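PDB 3S9V: abietadiene synthase, chloroplastic from Abies grandis, which belongs to the terpene synthase family, a group of mainly helical enzymes, and combines an N-terminal terpene synthase domain with a metal-binding one. Local coordinates for residues H478-E481 / L482-R486; R501-V504 / T505-F509; E774-N778 / C779-P783; T530-F533 / T534-D538. All coordinates share one frame; numbering follows the deposited sequence.

Contact 1 (H478-E481 / L482-R486)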
loop_
_atom_site.group_PDB
_atom_site.type_symbol
_atom_site.label_atom_id
_atom_site.label_comp_id
_atom_site.label_asym_id
_atom_site.label_seq_id
_atom_site.Cartn_x
_atom_site.Cartn_y
_atom_site.Cartn_z
ATOM N N HIS A 478 -7.724 17.123 -16.195
ATOM C CA HIS A 478 -8.897 17.181 -15.320
ATOM C C HIS A 478 -9.415 18.604 -15.118
ATOM O O HIS A 478 -10.619 18.812 -14.999
ATOM C CB HIS A 478 -8.582 16.546 -13.953
ATOM C CG HIS A 478 -8.524 15.046 -13.977
ATOM N ND1 HIS A 478 -8.164 14.296 -12.878
ATOM C CD2 HIS A 478 -8.795 14.155 -14.963
ATOM C CE1 HIS A 478 -8.213 13.012 -13.186
ATOM N NE2 HIS A 478 -8.594 12.899 -14.446
ATOM N N GLN A 479 -8.509 19.577 -15.071
ATOM C CA GLN A 479 -8.894 20.976 -14.896
ATOM C C GLN A 479 -9.652 21.473 -16.119
ATOM O O GLN A 479 -10.530 22.327 -16.012
ATOM C CB GLN A 479 -7.658 21.837 -14.666
ATOM C CG GLN A 479 -6.906 21.438 -13.420
ATOM C CD GLN A 479 -5.619 22.192 -13.253
ATOM O OE1 GLN A 479 -4.844 22.327 -14.195
ATOM N NE2 GLN A 479 -5.371 22.679 -12.042
ATOM N N THR A 480 -9.303 20.937 -17.281
ATOM C CA THR A 480 -9.972 21.302 -18.522
ATOM C C THR A 480 -11.391 20.740 -18.459
ATOM O O THR A 480 -12.369 21.481 -18.578
ATOM C CB THR A 480 -9.248 20.696 -19.739
ATOM O OG1 THR A 480 -7.938 21.265 -19.845
ATOM C CG2 THR A 480 -10.021 20.966 -21.017
ATOM N N GLU A 481 -11.490 19.427 -18.260
ATOM C CA GLU A 481 -12.785 18.758 -18.176
ATOM C C GLU A 481 -13.729 19.459 -17.201
ATOM O O GLU A 481 -14.930 19.613 -17.468
ATOM C CB GLU A 481 -12.599 17.304 -17.738
ATOM C CG GLU A 481 -11.810 16.456 -18.730
ATOM C CD GLU A 481 -11.639 15.005 -18.282
ATOM O OE1 GLU A 481 -11.010 14.225 -19.029
ATOM O OE2 GLU A 481 -12.128 14.644 -17.190
ATOM N N LEU A 482 -13.179 19.879 -16.067
ATOM C CA LEU A 482 -13.961 20.553 -15.045
ATOM C C LEU A 482 -14.591 21.824 -15.604
ATOM O O LEU A 482 -15.755 22.128 -15.328
ATOM C CB LEU A 482 -13.079 20.894 -13.843
ATOM C CG LEU A 482 -13.810 21.612 -12.711
ATOM C CD1 LEU A 482 -14.942 20.732 -12.219
ATOM C CD2 LEU A 482 -12.846 21.940 -11.584
ATOM N N GLN A 483 -13.811 22.562 -16.386
ATOM C CA GLN A 483 -14.292 23.794 -16.993
ATOM C C GLN A 483 -15.485 23.496 -17.883
ATOM O O GLN A 483 -16.529 24.146 -17.779
ATOM C CB GLN A 483 -13.189 24.457 -17.825
ATOM C CG GLN A 483 -12.065 25.060 -17.007
ATOM C CD GLN A 483 -12.568 26.052 -15.977
ATOM O OE1 GLN A 483 -13.233 25.680 -15.008
ATOM N NE2 GLN A 483 -12.259 27.330 -16.186
ATOM N N ASP A 484 -15.332 22.500 -18.748
ATOM C CA ASP A 484 -16.400 22.136 -19.659
ATOM C C ASP A 484 -17.641 21.566 -18.977
ATOM O O ASP A 484 -18.676 21.397 -19.621
ATOM C CB ASP A 484 -15.872 21.170 -20.722
ATOM C CG ASP A 484 -14.861 21.830 -21.646
ATOM O OD1 ASP A 484 -15.195 22.874 -22.252
ATOM O OD2 ASP A 484 -13.732 21.312 -21.765
ATOM N N LEU A 485 -17.547 21.264 -17.686
ATOM C CA LEU A 485 -18.712 20.761 -16.960
ATOM C C LEU A 485 -19.395 21.955 -16.321
ATOM O O LEU A 485 -20.613 21.978 -16.153
ATOM C CB LEU A 485 -18.314 19.754 -15.874
ATOM C CG LEU A 485 -18.133 18.315 -16.351
ATOM C CD1 LEU A 485 -17.608 17.484 -15.219
ATOM C CD2 LEU A 485 -19.460 17.756 -16.854
ATOM N N ARG A 486 -18.592 22.947 -15.966
ATOM C CA ARG A 486 -19.110 24.155 -15.354
ATOM C C ARG A 486 -19.864 24.984 -16.385
ATOM O O ARG A 486 -20.767 25.737 -16.036
ATOM C CB ARG A 486 -17.970 24.975 -14.758
ATOM C CG ARG A 486 -17.463 24.460 -13.429
ATOM C CD ARG A 486 -16.209 25.210 -13.026
ATOM N NE ARG A 486 -15.744 24.839 -11.694
ATOM C CZ ARG A 486 -14.562 25.184 -11.194
ATOM N NH1 ARG A 486 -13.719 25.909 -11.919
ATOM N NH2 ARG A 486 -14.221 24.807 -9.969
#

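Contact 2 (R501-V504 / T505-F509)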
loop_
_atom_site.group_PDB
_atom_site.type_symbol
_atom_site.label_atom_id
_atom_site.label_comp_id
_atom_site.label_asym_id
_atom_site.label_seq_id
_atom_site.Cartn_x
_atom_site.Cartn_y
_atom_site.Cartn_z
ATOM N N ARG A 501 -28.350 23.252 -4.180
ATOM C CA ARG A 501 -27.105 24.013 -4.214
ATOM C C ARG A 501 -26.123 23.472 -5.254
ATOM O O ARG A 501 -25.767 22.292 -5.231
ATOM C CB ARG A 501 -26.444 23.993 -2.834
ATOM C CG ARG A 501 -26.409 22.615 -2.196
ATOM C CD ARG A 501 -25.202 22.457 -1.294
ATOM N NE ARG A 501 -23.962 22.608 -2.049
ATOM C CZ ARG A 501 -22.752 22.337 -1.570
ATOM N NH1 ARG A 501 -22.610 21.895 -0.327
ATOM N NH2 ARG A 501 -21.682 22.505 -2.338
ATOM N N GLU A 502 -25.695 24.348 -6.160
ATOM C CA GLU A 502 -24.751 23.995 -7.216
ATOM C C GLU A 502 -23.453 23.467 -6.602
ATOM O O GLU A 502 -22.994 23.984 -5.580
ATOM C CB GLU A 502 -24.469 25.230 -8.080
ATOM C CG GLU A 502 -23.489 25.011 -9.222
ATOM C CD GLU A 502 -22.034 25.064 -8.789
ATOM O OE1 GLU A 502 -21.161 24.767 -9.633
ATOM O OE2 GLU A 502 -21.761 25.408 -7.618
ATOM N N ARG A 503 -22.867 22.442 -7.222
ATOM C CA ARG A 503 -21.626 21.849 -6.721
ATOM C C ARG A 503 -20.955 20.896 -7.712
ATOM O O ARG A 503 -20.581 19.772 -7.361
ATOM C CB ARG A 503 -21.901 21.121 -5.405
ATOM C CG ARG A 503 -23.173 20.295 -5.410
ATOM C CD ARG A 503 -23.472 19.759 -4.020
ATOM N NE ARG A 503 -24.863 19.337 -3.884
ATOM C CZ ARG A 503 -25.440 19.033 -2.727
ATOM N NH1 ARG A 503 -24.747 19.100 -1.597
ATOM N NH2 ARG A 503 -26.717 18.675 -2.696
ATOM N N VAL A 504 -20.787 21.362 -8.945
ATOM C CA VAL A 504 -20.170 20.566 -10.002
ATOM C C VAL A 504 -18.754 20.113 -9.647
ATOM O O VAL A 504 -18.381 18.976 -9.914
ATOM C CB VAL A 504 -20.115 21.354 -11.334
ATOM C CG1 VAL A 504 -19.381 20.545 -12.394
ATOM C CG2 VAL A 504 -21.525 21.673 -11.802
ATOM N N THR A 505 -17.974 21.010 -9.052
ATOM C CA THR A 505 -16.596 20.711 -8.665
ATOM C C THR A 505 -16.537 19.566 -7.670
ATOM O O THR A 505 -15.798 18.600 -7.849
ATOM C CB THR A 505 -15.919 21.930 -8.011
ATOM O OG1 THR A 505 -15.921 23.032 -8.927
ATOM C CG2 THR A 505 -14.491 21.596 -7.622
ATOM N N GLU A 506 -17.314 19.703 -6.606
ATOM C CA GLU A 506 -17.388 18.706 -5.551
ATOM C C GLU A 506 -17.791 17.352 -6.136
ATOM O O GLU A 506 -17.259 16.314 -5.748
ATOM C CB GLU A 506 -18.407 19.182 -4.517
ATOM C CG GLU A 506 -18.568 18.347 -3.272
ATOM C CD GLU A 506 -19.487 19.035 -2.274
ATOM O OE1 GLU A 506 -19.123 20.134 -1.800
ATOM O OE2 GLU A 506 -20.575 18.491 -1.974
ATOM N N ILE A 507 -18.719 17.375 -7.087
ATOM C CA ILE A 507 -19.199 16.157 -7.731
ATOM C C ILE A 507 -18.216 15.594 -8.757
ATOM O O ILE A 507 -18.092 14.375 -8.904
ATOM C CB ILE A 507 -20.554 16.400 -8.425
ATOM C CG1 ILE A 507 -21.640 16.605 -7.369
ATOM C CG2 ILE A 507 -20.905 15.228 -9.332
ATOM C CD1 ILE A 507 -23.019 16.842 -7.952
ATOM N N TYR A 508 -17.519 16.474 -9.465
ATOM C CA TYR A 508 -16.558 16.039 -10.473
ATOM C C TYR A 508 -15.341 15.399 -9.807
ATOM O O TYR A 508 -14.661 14.559 -10.399
ATOM C CB TYR A 508 -16.107 17.218 -11.335
ATOM C CG TYR A 508 -15.040 16.830 -12.326
ATOM C CD1 TYR A 508 -15.328 15.968 -13.380
ATOM C CD2 TYR A 508 -13.724 17.267 -12.171
ATOM C CE1 TYR A 508 -14.336 15.542 -14.256
ATOM C CE2 TYR A 508 -12.721 16.846 -13.036
ATOM C CZ TYR A 508 -13.035 15.981 -14.074
ATOM O OH TYR A 508 -12.045 15.528 -14.915
ATOM N N PHE A 509 -15.074 15.805 -8.573
ATOM C CA PHE A 509 -13.950 15.272 -7.819
ATOM C C PHE A 509 -14.032 13.755 -7.699
ATOM O O PHE A 509 -13.032 13.054 -7.852
ATOM C CB PHE A 509 -13.924 15.873 -6.412
ATOM C CG PHE A 509 -13.193 15.024 -5.404
ATOM C CD1 PHE A 509 -11.808 14.912 -5.438
ATOM C CD2 PHE A 509 -13.894 14.309 -4.440
ATOM C CE1 PHE A 509 -11.136 14.103 -4.527
ATOM C CE2 PHE A 509 -13.226 13.492 -3.520
ATOM C CZ PHE A 509 -11.849 13.391 -3.566
#

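Contact 3 (E774-N778 / C779-P783)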
loop_
_atom_site.group_PDB
_atom_site.type_symbol
_atom_site.label_atom_id
_atom_site.label_comp_id
_atom_site.label_asym_id
_atom_site.label_seq_id
_atom_site.Cartn_x
_atom_site.Cartn_y
_atom_site.Cartn_z
ATOM N N GLU A 774 -10.229 20.298 1.171
ATOM C CA GLU A 774 -8.845 19.833 1.109
ATOM C C GLU A 774 -8.631 18.752 0.043
ATOM O O GLU A 774 -7.633 18.770 -0.681
ATOM C CB GLU A 774 -8.432 19.308 2.491
ATOM C CG GLU A 774 -7.011 18.764 2.604
ATOM C CD GLU A 774 -5.948 19.819 2.359
ATOM O OE1 GLU A 774 -6.121 20.963 2.831
ATOM O OE2 GLU A 774 -4.933 19.497 1.704
ATOM N N HIS A 775 -9.572 17.815 -0.058
ATOM C CA HIS A 775 -9.459 16.734 -1.034
ATOM C C HIS A 775 -9.547 17.267 -2.450
ATOM O O HIS A 775 -8.784 16.856 -3.327
ATOM C CB HIS A 775 -10.550 15.693 -0.783
ATOM C CG HIS A 775 -10.467 15.067 0.573
ATOM N ND1 HIS A 775 -11.563 14.546 1.225
ATOM C CD2 HIS A 775 -9.416 14.902 1.412
ATOM C CE1 HIS A 775 -11.194 14.093 2.410
ATOM N NE2 HIS A 775 -9.896 14.296 2.547
ATOM N N VAL A 776 -10.476 18.192 -2.662
ATOM C CA VAL A 776 -10.673 18.805 -3.967
ATOM C C VAL A 776 -9.396 19.513 -4.398
ATOM O O VAL A 776 -8.960 19.403 -5.549
ATOM C CB VAL A 776 -11.848 19.814 -3.921
ATOM C CG1 VAL A 776 -11.836 20.699 -5.148
ATOM C CG2 VAL A 776 -13.167 19.052 -3.839
ATOM N N LYS A 777 -8.794 20.232 -3.462
ATOM C CA LYS A 777 -7.566 20.957 -3.741
ATOM C C LYS A 777 -6.433 19.997 -4.134
ATOM O O LYS A 777 -5.770 20.201 -5.152
ATOM C CB LYS A 777 -7.166 21.779 -2.510
ATOM C CG LYS A 777 -5.990 22.724 -2.722
ATOM C CD LYS A 777 -5.611 23.443 -1.428
ATOM C CE LYS A 777 -5.100 22.469 -0.372
ATOM N NZ LYS A 777 -4.737 23.158 0.898
ATOM N N ASN A 778 -6.234 18.946 -3.338
ATOM C CA ASN A 778 -5.174 17.964 -3.584
ATOM C C ASN A 778 -5.289 17.183 -4.877
ATOM O O ASN A 778 -4.280 16.773 -5.453
ATOM C CB ASN A 778 -5.099 16.942 -2.448
ATOM C CG ASN A 778 -4.589 17.535 -1.162
ATOM O OD1 ASN A 778 -3.586 18.244 -1.152
ATOM N ND2 ASN A 778 -5.269 17.235 -0.060
ATOM N N CYS A 779 -6.515 16.964 -5.330
ATOM C CA CYS A 779 -6.731 16.187 -6.534
ATOM C C CYS A 779 -6.826 17.008 -7.808
ATOM O O CYS A 779 -6.299 16.609 -8.850
ATOM C CB CYS A 779 -8.002 15.338 -6.372
ATOM S SG CYS A 779 -8.445 14.309 -7.790
ATOM N N LEU A 780 -7.476 18.163 -7.729
ATOM C CA LEU A 780 -7.676 18.974 -8.926
ATOM C C LEU A 780 -6.901 20.278 -9.094
ATOM O O LEU A 780 -6.704 20.721 -10.221
ATOM C CB LEU A 780 -9.169 19.287 -9.081
ATOM C CG LEU A 780 -10.172 18.130 -9.050
ATOM C CD1 LEU A 780 -11.583 18.694 -9.142
ATOM C CD2 LEU A 780 -9.908 17.173 -10.194
ATOM N N PHE A 781 -6.459 20.898 -8.006
ATOM C CA PHE A 781 -5.776 22.178 -8.153
ATOM C C PHE A 781 -4.287 22.251 -7.840
ATOM O O PHE A 781 -3.489 22.606 -8.707
ATOM C CB PHE A 781 -6.540 23.240 -7.359
ATOM C CG PHE A 781 -7.992 23.332 -7.739
ATOM C CD1 PHE A 781 -8.365 23.456 -9.078
ATOM C CD2 PHE A 781 -8.985 23.263 -6.772
ATOM C CE1 PHE A 781 -9.709 23.504 -9.448
ATOM C CE2 PHE A 781 -10.331 23.312 -7.132
ATOM C CZ PHE A 781 -10.693 23.432 -8.476
ATOM N N GLN A 782 -3.914 21.928 -6.608
ATOM C CA GLN A 782 -2.518 21.961 -6.192
ATOM C C GLN A 782 -1.728 20.856 -6.912
ATOM O O GLN A 782 -2.010 19.670 -6.732
ATOM C CB GLN A 782 -2.444 21.751 -4.678
ATOM C CG GLN A 782 -1.188 22.278 -4.019
ATOM C CD GLN A 782 -1.475 23.464 -3.118
ATOM O OE1 GLN A 782 -2.227 23.351 -2.147
ATOM N NE2 GLN A 782 -0.881 24.611 -3.436
ATOM N N PRO A 783 -0.747 21.228 -7.753
ATOM C CA PRO A 783 0.019 20.183 -8.441
ATOM C C PRO A 783 1.114 19.653 -7.514
ATOM O O PRO A 783 1.421 20.278 -6.496
ATOM C CB PRO A 783 0.604 20.913 -9.655
ATOM C CG PRO A 783 -0.293 22.101 -9.826
ATOM C CD PRO A 783 -0.523 22.526 -8.400
#

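Contact 4 (T530-F533 / T534-D538)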
loop_
_atom_site.group_PDB
_atom_site.type_symbol
_atom_site.label_atom_id
_atom_site.label_comp_id
_atom_site.label_asym_id
_atom_site.label_seq_id
_atom_site.Cartn_x
_atom_site.Cartn_y
_atom_site.Cartn_z
ATOM N N THR A 530 -24.724 12.664 -14.371
ATOM C CA THR A 530 -25.685 11.747 -13.783
ATOM C C THR A 530 -25.747 11.892 -12.263
ATOM O O THR A 530 -26.829 11.881 -11.687
ATOM C CB THR A 530 -25.350 10.298 -14.148
ATOM O OG1 THR A 530 -25.127 10.211 -15.564
ATOM C CG2 THR A 530 -26.501 9.387 -13.778
ATOM N N SER A 531 -24.592 12.037 -11.615
ATOM C CA SER A 531 -24.558 12.207 -10.162
ATOM C C SER A 531 -25.246 13.511 -9.776
ATOM O O SER A 531 -26.037 13.552 -8.833
ATOM C CB SER A 531 -23.118 12.240 -9.647
ATOM O OG SER A 531 -22.455 11.019 -9.903
ATOM N N ASN A 532 -24.940 14.581 -10.505
ATOM C CA ASN A 532 -25.545 15.877 -10.220
ATOM C C ASN A 532 -27.062 15.765 -10.343
ATOM O O ASN A 532 -27.804 16.346 -9.548
ATOM C CB ASN A 532 -25.019 16.945 -11.181
ATOM C CG ASN A 532 -24.841 18.288 -10.503
ATOM O OD1 ASN A 532 -25.766 18.803 -9.875
ATOM N ND2 ASN A 532 -23.649 18.860 -10.619
ATOM N N PHE A 533 -27.532 15.010 -11.328
ATOM C CA PHE A 533 -28.966 14.851 -11.476
ATOM C C PHE A 533 -29.594 14.024 -10.365
ATOM O O PHE A 533 -30.757 14.228 -10.035
ATOM C CB PHE A 533 -29.322 14.267 -12.842
ATOM C CG PHE A 533 -29.719 15.314 -13.841
ATOM C CD1 PHE A 533 -28.844 15.712 -14.844
ATOM C CD2 PHE A 533 -30.949 15.956 -13.732
ATOM C CE1 PHE A 533 -29.184 16.734 -15.721
ATOM C CE2 PHE A 533 -31.300 16.982 -14.607
ATOM C CZ PHE A 533 -30.413 17.370 -15.602
ATOM N N THR A 534 -28.843 13.093 -9.779
ATOM C CA THR A 534 -29.411 12.310 -8.684
ATOM C C THR A 534 -29.543 13.227 -7.466
ATOM O O THR A 534 -30.419 13.032 -6.630
ATOM C CB THR A 534 -28.545 11.072 -8.323
ATOM O OG1 THR A 534 -27.236 11.484 -7.909
ATOM C CG2 THR A 534 -28.418 10.158 -9.516
ATOM N N VAL A 535 -28.682 14.240 -7.383
ATOM C CA VAL A 535 -28.728 15.191 -6.272
ATOM C C VAL A 535 -29.907 16.138 -6.446
ATOM O O VAL A 535 -30.661 16.381 -5.502
ATOM C CB VAL A 535 -27.428 16.025 -6.183
ATOM C CG1 VAL A 535 -27.639 17.250 -5.294
ATOM C CG2 VAL A 535 -26.312 15.165 -5.624
ATOM N N ILE A 536 -30.057 16.662 -7.660
ATOM C CA ILE A 536 -31.136 17.584 -8.003
ATOM C C ILE A 536 -32.510 16.934 -7.822
ATOM O O ILE A 536 -33.407 17.516 -7.201
ATOM C CB ILE A 536 -31.000 18.069 -9.480
ATOM C CG1 ILE A 536 -29.772 18.975 -9.629
ATOM C CG2 ILE A 536 -32.251 18.808 -9.916
ATOM C CD1 ILE A 536 -29.485 19.362 -11.073
ATOM N N LEU A 537 -32.675 15.733 -8.371
ATOM C CA LEU A 537 -33.943 15.024 -8.265
ATOM C C LEU A 537 -34.194 14.574 -6.830
ATOM O O LEU A 537 -35.340 14.499 -6.382
ATOM C CB LEU A 537 -33.967 13.826 -9.221
ATOM C CG LEU A 537 -33.872 14.207 -10.704
ATOM C CD1 LEU A 537 -34.039 12.972 -11.578
ATOM C CD2 LEU A 537 -34.944 15.219 -11.037
ATOM N N ASP A 538 -33.119 14.289 -6.106
ATOM C CA ASP A 538 -33.247 13.876 -4.717
ATOM C C ASP A 538 -33.876 15.028 -3.937
ATOM O O ASP A 538 -34.765 14.815 -3.111
ATOM C CB ASP A 538 -31.877 13.553 -4.122
ATOM C CG ASP A 538 -31.974 12.887 -2.772
ATOM O OD1 ASP A 538 -30.931 12.738 -2.102
ATOM O OD2 ASP A 538 -33.096 12.503 -2.380
#

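Contact 1 (H478-E481 / L482-R486)
His478 O accepts the backbone N-H of Leu482 at 3.0 Å and 153°, a regular i to i+4 bond, while the imidazole turns off the helix and bonds through NE2 to Phe516 O. The Gln479 side chain likewise leaves the contact, its NE2 reaching Leu780 O; what stays behind is its carbonyl, where Gln483 CG packs 3.3 Å from Gln479 O. A bend at chi2 of Gln483 (-55°) then turns its amide so that OE1 takes a weak bond from Arg486 NH1.

At Thr480 the backbone oxygen meets Asp484 N at 3.1 Å, with a nearly straight 162° at the hydrogen. The two side chains run alongside each other in the same direction, Thr480 CG2 resting 3.8 Å from Asp484 OD2. Thr480 O and Asp484 OD2 are both acceptors, so their 3.5 Å approach is no hydrogen bond.

The Glu481 chain is extended beyond CG, and its OE2 forms a salt bridge with Arg524 NE and a probable hydrogen bond with Tyr508 OH. Its carbonyl oxygen packs against Leu485, with Leu485 CG 3.6 Å from Glu481 O. His478, Leu482 and Leu485 are buried while Thr480 and Asp484 are exposed, as in an amphipathic helix, here 461-491, of the all-helical terpene synthase fold.

Contact 2 (R501-V504 / T505-F509)
Arg503 holds CG between its backbone N and carbonyl carbon (chi1 43°), whereas Glu506 swings CG opposite its own N (chi1 -175°); together these rotations lead both side chains to the same side of the turn, where Arg503 CD comes 3.8 Å from Glu506 OE2. The charged ends stay farther apart, Arg503 NH1 and Glu506 OE2 being 4.2 Å from each other, too long for a salt bridge. Arg501 comes closer, its NH2 forming a salt bridge of 3.5 Å with Glu506 OE1, the guanidinium and carboxylate planes 80° apart. Given that length and the poor order of Arg501, this pairing is probably loose.

Arg503 occupies the N-cap position of helix 504-514, and the acidic Glu506 lies in its first turn, where a negative charge would be expected to suit the helix dipole. Two backbone bonds start that helix: Ile507 N to Arg503 O at 3.0 Å and Tyr508 N to Val504 O at 2.7 Å. Ile507 CG1 also packs 3.3 Å from Arg503 O.

The arginines, as modelled, overlap each other too. Arg503 CD sits 3.3 Å above one face of the Arg501 guanidinium, toward its rim, and Arg501 CD lies in the same manner over a face of the Arg503 guanidinium, 3.4 Å from the plane.

Contact 3 (E774-N778 / C779-P783)
Val776 and Leu780 are joined through the backbone, Leu780 N giving its hydrogen to Val776 O at 2.9 Å and 160°. One residue on, Lys777 O is shared: Phe781 N approaches it at 3.0 Å and Gln782 N at 2.9 Å, from opposite faces of the carbonyl plane. The second of these spans five residues rather than four, which is the mark of a wider, pi-type turn.

Among apolar contacts, Val776 and Phe781 lie side by side and point the same way, with Val776 CG1 3.6 Å from Phe781 CE2. One face of the same ring is covered over its centre by Leu780 CB, 4.2 Å above the plane. Helix 768-781 thereby presents an apolar flank to its neighbours in the all-helical terpene synthase fold: Val776 meets Thr505, Leu780 meets Tyr508 and Phe781 meets Leu482.

Polar side chains gather on another flank. Glu774 splits its carboxylate between two partners, OE1 forming a salt bridge with Lys777 NZ at 3.2 Å on the syn side, OE2 accepting from Asn778 ND2 at 2.9 Å on the anti side, both donors standing somewhat out of the carboxylate plane. A bend at chi3 of Lys777 (65°) folds its ammonium back toward Glu774. Gln782 runs alongside this lysine, its OE1 3.5 Å from Lys777 CD, though both residues touch a crystal neighbour, which may influence their positions.

Contact 4 (T530-F533 / T534-D538)
On helix 521-541, in the metal-binding domain of the terpene synthase fold, Thr534 folds back on Ser531 one turn before Asp538, the first residue of the aspartate-rich DDxxD sequence characteristic of class I terpene synthases. With chi1 at 60°, the Thr534 hydroxyl lies between its own backbone N and carbonyl carbon and donates to Ser531 O, OG1 to O 2.6 Å. Ser531 O also accepts the regular helical bond from Val535 N at 3.1 Å. That oxygen is thus held by two donors, with a further weak bond from Thr534 N, and the buried Thr534 hydroxyl finds its acceptor within the helix. This rotation also sets Thr534 CG2 3.2 Å from Thr530 O, a tight fit.

Asn532 and Ile536 are joined by a straight backbone bond, Ile536 N to Asn532 O at 3.0 Å and 164°. Their side chains also meet across the turn, Asn532 OD1 standing 3.9 Å from Ile536 CD1.

The ring of Phe533 is taken up by aromatic neighbours, edge-to-face with Phe579 and steeply inclined to Phe494. Its carbonyl serves Leu537: Leu537 N bonds to Phe533 O at 3.0 Å, and Leu537 CG, placed beside its own backbone N, approaches Phe533 O to 3.2 Å.

How the contacts relate
Along the chain the order is contact 1 (helix 461-491), contact 2 (start of helix 504-514), contact 4 (helix 521-541) and, much later, contact 3 (near the C-terminal end of helix 768-781). Contact 2 lies in the middle: its centre is about 11 Å from those of contacts 1 and 4 and about 14 Å from that of contact 3, and it touches all three. Contacts 1 and 3 also touch, their centres about 14 Å apart. Contact 4 stands clear of both, its nearest atoms about 7 Å from contact 1 and about 12 Å from contact 3. Helix 504-514 therefore links the DDxxD-bearing helix to the chain's C-terminal helix within one helical bundle.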